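Local coordinates for protein peptidase M3B, oligoendopeptidase F (Enterococcus faecium, PDB 2QR4) that probably hydrolyses peptide bonds in short oligopeptides as a zinc-dependent endopeptidase of the M3 family, at residues S150-V155 and A212-T217; Q183-T188 and E194-G199. All coordinates share one frame; numbering follows the deposited sequence.

From the N terminus, the chain reaches helix 143-160, whose middle supplies residues 150-155, then passes through the two-stranded antiparallel sheet 165-167 and 173-175. Helix 178-185 follows and, after a short turn, helix 190-206; their pairing is contact 2, which closes a small loop around residues 186-195. Helix 208-228 comes next and returns to helix 143-160, so contact 1 closes a much longer loop, inside which contact 2 is nested. The two contacts do not touch: their nearest atoms are about 15 Å apart. Contact 2 joins neighbours in sequence, whereas contact 1 joins helices separated by the small sheet and two further helices, beside the second subunit.

Contact 1. Residues S150-V155 and A212-T217; sequences SDTFAV and ASTLGT
A helix-helix contact within the mostly helical fold of this oligoendopeptidase F brings Thr-152 and Phe-153 of helix 143-160 against Thr-214 of helix 208-228. The two backbones come close, with Phe-153 CA and Thr-214 CA 6.3 Å apart, a spacing that fits the small threonine side chains. Methyl meets methyl: Thr-152 CG2 lies 3.9 Å from Thr-214 CG2, which also approaches Thr-152 CB at 4.1 Å. CG2 of Thr-152 is anti to its own nitrogen and CG2 of Thr-214 beside its own. Thr-214 OG1, held between its backbone N and carbonyl carbon, stands 4.3 Å from Phe-153 CB and is hydrogen-bonded to Tyr-497 OH and Phe-211 O. The helices are also linked directly by a hydrogen bond between Thr-214 O and Ser-149 OG.

The contact sits at the subunit interface, where Thr-152 and Thr-214 also pack on Thr-214 and Thr-152 of the second subunit. Thr-152 OG1 bonds to Ala-148 O and to Ser-213 OG of the second subunit, and Ser-213 OG to Thr-152 OG1 of that subunit. The ring of Phe-153 turns away from helix 208-228 and stacks on Tyr-497. Along the second helix, Ser-213 O accepts from two donors on opposite faces of its carbonyl plane: Thr-217 N at 3.0 Å and Thr-217 OG1 at 2.8 Å, the hydroxyl lying 29° from that plane.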
# COMPACT_ATOMS: atom_id res chain seq x y z
N SER A 150 -1.05 -5.66 0.02
CA SER A 150 -1.49 -6.95 0.59
C SER A 150 -1.03 -7.09 2.03
O SER A 150 -1.76 -7.60 2.87
CB SER A 150 -0.93 -8.14 -0.20
OG SER A 150 -1.30 -8.06 -1.55
N ASP A 151 0.20 -6.67 2.30
CA ASP A 151 0.76 -6.70 3.65
C ASP A 151 0.02 -5.72 4.57
O ASP A 151 -0.28 -6.05 5.72
CB ASP A 151 2.26 -6.41 3.60
CG ASP A 151 3.03 -7.46 2.78
OD1 ASP A 151 2.59 -8.63 2.72
OD2 ASP A 151 4.09 -7.14 2.18
N THR A 152 -0.30 -4.55 4.05
CA THR A 152 -1.02 -3.55 4.84
C THR A 152 -2.40 -4.09 5.18
O THR A 152 -2.86 -3.95 6.32
CB THR A 152 -1.14 -2.24 4.06
OG1 THR A 152 0.17 -1.83 3.65
CG2 THR A 152 -1.77 -1.14 4.90
N PHE A 153 -3.03 -4.74 4.21
CA PHE A 153 -4.32 -5.35 4.44
C PHE A 153 -4.24 -6.40 5.55
O PHE A 153 -5.02 -6.38 6.50
CB PHE A 153 -4.85 -6.02 3.18
CG PHE A 153 -5.96 -6.97 3.46
CD1 PHE A 153 -7.26 -6.49 3.62
CD2 PHE A 153 -5.72 -8.33 3.58
CE1 PHE A 153 -8.30 -7.36 3.90
CE2 PHE A 153 -6.77 -9.21 3.86
CZ PHE A 153 -8.06 -8.71 4.02
N ALA A 154 -3.29 -7.31 5.41
CA ALA A 154 -3.11 -8.42 6.34
C ALA A 154 -2.95 -7.91 7.77
O ALA A 154 -3.52 -8.46 8.71
CB ALA A 154 -1.86 -9.26 5.92
N VAL A 155 -2.18 -6.85 7.92
CA VAL A 155 -1.82 -6.34 9.23
C VAL A 155 -3.00 -5.59 9.86
O VAL A 155 -3.38 -5.81 11.02
CB VAL A 155 -0.59 -5.42 9.09
CG1 VAL A 155 -1.02 -4.01 9.08
CG2 VAL A 155 0.37 -5.64 10.22
N ALA A 212 -10.57 -0.16 0.39
CA ALA A 212 -10.69 0.15 -1.04
C ALA A 212 -9.33 0.59 -1.58
O ALA A 212 -8.92 0.21 -2.67
CB ALA A 212 -11.71 1.25 -1.27
N SER A 213 -8.65 1.41 -0.79
CA SER A 213 -7.34 1.90 -1.11
C SER A 213 -6.35 0.73 -1.23
O SER A 213 -5.64 0.63 -2.22
CB SER A 213 -6.89 2.91 -0.05
OG SER A 213 -5.57 3.37 -0.30
N THR A 214 -6.31 -0.14 -0.23
CA THR A 214 -5.34 -1.28 -0.28
C THR A 214 -5.66 -2.23 -1.42
O THR A 214 -4.77 -2.65 -2.16
CB THR A 214 -5.22 -2.07 1.06
OG1 THR A 214 -6.53 -2.45 1.54
CG2 THR A 214 -4.55 -1.21 2.13
N LEU A 215 -6.94 -2.54 -1.60
CA LEU A 215 -7.35 -3.50 -2.64
C LEU A 215 -7.22 -2.89 -4.02
O LEU A 215 -6.67 -3.51 -4.93
CB LEU A 215 -8.77 -4.01 -2.39
CG LEU A 215 -9.31 -5.03 -3.39
CD1 LEU A 215 -8.36 -6.25 -3.56
CD2 LEU A 215 -10.72 -5.46 -2.99
N GLY A 216 -7.72 -1.67 -4.17
CA GLY A 216 -7.49 -0.86 -5.37
C GLY A 216 -6.04 -0.81 -5.84
O GLY A 216 -5.75 -0.98 -7.03
N THR A 217 -5.11 -0.57 -4.92
CA THR A 217 -3.69 -0.56 -5.27
C THR A 217 -3.25 -1.93 -5.82
O THR A 217 -2.52 -2.01 -6.82
CB THR A 217 -2.84 -0.19 -4.06
OG1 THR A 217 -3.25 1.09 -3.57
CG2 THR A 217 -1.38 -0.15 -4.46

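Contact 2. Residues Q183-T188 and E194-G199; sequences QLLEST and EAAFKG
Two consecutive helices joined by a short turn pack against each other obliquely, through Leu-184 and Leu-185 of helix 178-185 and Ala-196 of helix 190-206. The contact between the helices is apolar, and no hydrogen bond crosses between the segments. Ala-196 points its methyl at the first helix, where it meets both leucines: its CB lies 3.8 Å from Leu-184 CB and 3.9 Å from Leu-185 CD2. The small alanine is consistent with the close backbones, Leu-184 CA being 6.4 Å from Ala-196 CA. Leu-184 touches mainly through the base of its side chain; its CG is anti to the carbonyl carbon (chi1 -65°), which leaves CB, with CD1 at 4.2 Å, against Ala-196 CB. Leu-185 starts out across the line between the helices and only its branch CD2 reaches Ala-196; the same methyl stands 4.1 Å from Phe-197 N.

Aromatic contacts continue the buried surface on helix 190-206. The ring of Phe-197 meets Tyr-201 and Tyr-282 at inclined angles, planes about 50° and 60° apart.

Polar interactions lie beside this apolar patch. Glu-186 N is bonded to Gln-183 O. Farther on, Ser-187 OG bonds to Asp-189 N, and Ser-187 O accepts from Arg-193 NH1, which ties the turn to the start of the next helix; Thr-286 OG1 also bonds to Ser-187 O. On helix 190-206, one turn apart, Lys-198 and Glu-194 form a salt bridge, its lysine reaching back in a nearly extended chain. Lys-198 NZ lies 2.8 Å from Glu-194 OE2, which receives it on its anti lone pair, the one away from the other carboxylate oxygen.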
# COMPACT_ATOMS: atom_id res chain seq x y z
N GLN A 183 -18.19 -19.22 14.76
CA GLN A 183 -18.98 -19.97 15.73
C GLN A 183 -20.28 -19.24 15.96
O GLN A 183 -21.35 -19.84 15.97
CB GLN A 183 -18.28 -20.08 17.09
CG GLN A 183 -17.01 -20.89 17.14
CD GLN A 183 -16.55 -21.11 18.58
OE1 GLN A 183 -16.63 -20.19 19.40
NE2 GLN A 183 -16.10 -22.32 18.89
N LEU A 184 -20.16 -17.93 16.17
CA LEU A 184 -21.31 -17.10 16.50
C LEU A 184 -22.32 -17.03 15.35
O LEU A 184 -23.52 -16.99 15.59
CB LEU A 184 -20.88 -15.72 16.95
CG LEU A 184 -20.09 -15.67 18.26
CD1 LEU A 184 -19.56 -14.28 18.49
CD2 LEU A 184 -20.92 -16.09 19.43
N LEU A 185 -21.83 -17.05 14.10
CA LEU A 185 -22.74 -17.06 12.95
C LEU A 185 -23.51 -18.38 12.81
O LEU A 185 -24.47 -18.46 12.05
CB LEU A 185 -22.01 -16.72 11.64
CG LEU A 185 -22.19 -15.26 11.20
CD1 LEU A 185 -23.57 -15.01 10.63
CD2 LEU A 185 -21.99 -14.35 12.38
N GLU A 186 -23.11 -19.40 13.56
CA GLU A 186 -23.74 -20.72 13.46
C GLU A 186 -24.69 -20.97 14.60
O GLU A 186 -25.38 -21.98 14.64
CB GLU A 186 -22.69 -21.83 13.43
CG GLU A 186 -21.79 -21.80 12.19
CD GLU A 186 -20.67 -22.84 12.26
OE1 GLU A 186 -20.56 -23.55 13.29
OE2 GLU A 186 -19.89 -22.94 11.29
N SER A 187 -24.72 -20.04 15.55
CA SER A 187 -25.49 -20.24 16.77
C SER A 187 -26.97 -20.45 16.46
O SER A 187 -27.51 -19.88 15.51
CB SER A 187 -25.30 -19.03 17.69
OG SER A 187 -26.31 -18.99 18.69
N THR A 188 -27.63 -21.26 17.27
CA THR A 188 -29.06 -21.48 17.08
C THR A 188 -29.82 -20.32 17.71
O THR A 188 -31.03 -20.20 17.57
CB THR A 188 -29.53 -22.79 17.71
OG1 THR A 188 -29.40 -22.71 19.14
CG2 THR A 188 -28.71 -23.96 17.19
N GLU A 194 -27.42 -12.23 14.76
CA GLU A 194 -27.67 -10.90 14.21
C GLU A 194 -26.69 -9.92 14.81
O GLU A 194 -26.17 -9.02 14.15
CB GLU A 194 -29.10 -10.47 14.51
CG GLU A 194 -29.45 -9.04 14.14
CD GLU A 194 -30.86 -8.67 14.60
OE1 GLU A 194 -31.43 -9.42 15.42
OE2 GLU A 194 -31.41 -7.66 14.14
N ALA A 195 -26.41 -10.11 16.10
CA ALA A 195 -25.55 -9.17 16.80
C ALA A 195 -24.08 -9.31 16.38
O ALA A 195 -23.37 -8.31 16.26
CB ALA A 195 -25.71 -9.34 18.30
N ALA A 196 -23.63 -10.54 16.14
CA ALA A 196 -22.25 -10.81 15.67
C ALA A 196 -22.05 -10.24 14.30
O ALA A 196 -21.03 -9.62 14.02
CB ALA A 196 -21.94 -12.32 15.66
N PHE A 197 -23.02 -10.48 13.43
CA PHE A 197 -22.98 -10.03 12.05
C PHE A 197 -22.89 -8.51 12.00
O PHE A 197 -22.00 -7.97 11.36
CB PHE A 197 -24.23 -10.56 11.33
CG PHE A 197 -24.38 -10.11 9.91
CD1 PHE A 197 -23.76 -10.81 8.89
CD2 PHE A 197 -25.18 -9.03 9.60
CE1 PHE A 197 -23.91 -10.41 7.57
CE2 PHE A 197 -25.33 -8.62 8.28
CZ PHE A 197 -24.70 -9.32 7.26
N LYS A 198 -23.79 -7.83 12.71
CA LYS A 198 -23.81 -6.35 12.76
C LYS A 198 -22.61 -5.72 13.46
O LYS A 198 -22.13 -4.65 13.05
CB LYS A 198 -25.10 -5.83 13.40
CG LYS A 198 -26.24 -5.78 12.41
CD LYS A 198 -27.62 -5.75 13.03
CE LYS A 198 -28.64 -5.89 11.91
NZ LYS A 198 -30.02 -5.94 12.43
N GLY A 199 -22.12 -6.38 14.50
CA GLY A 199 -20.90 -5.94 15.17
C GLY A 199 -19.71 -5.96 14.23
O GLY A 199 -18.96 -4.98 14.12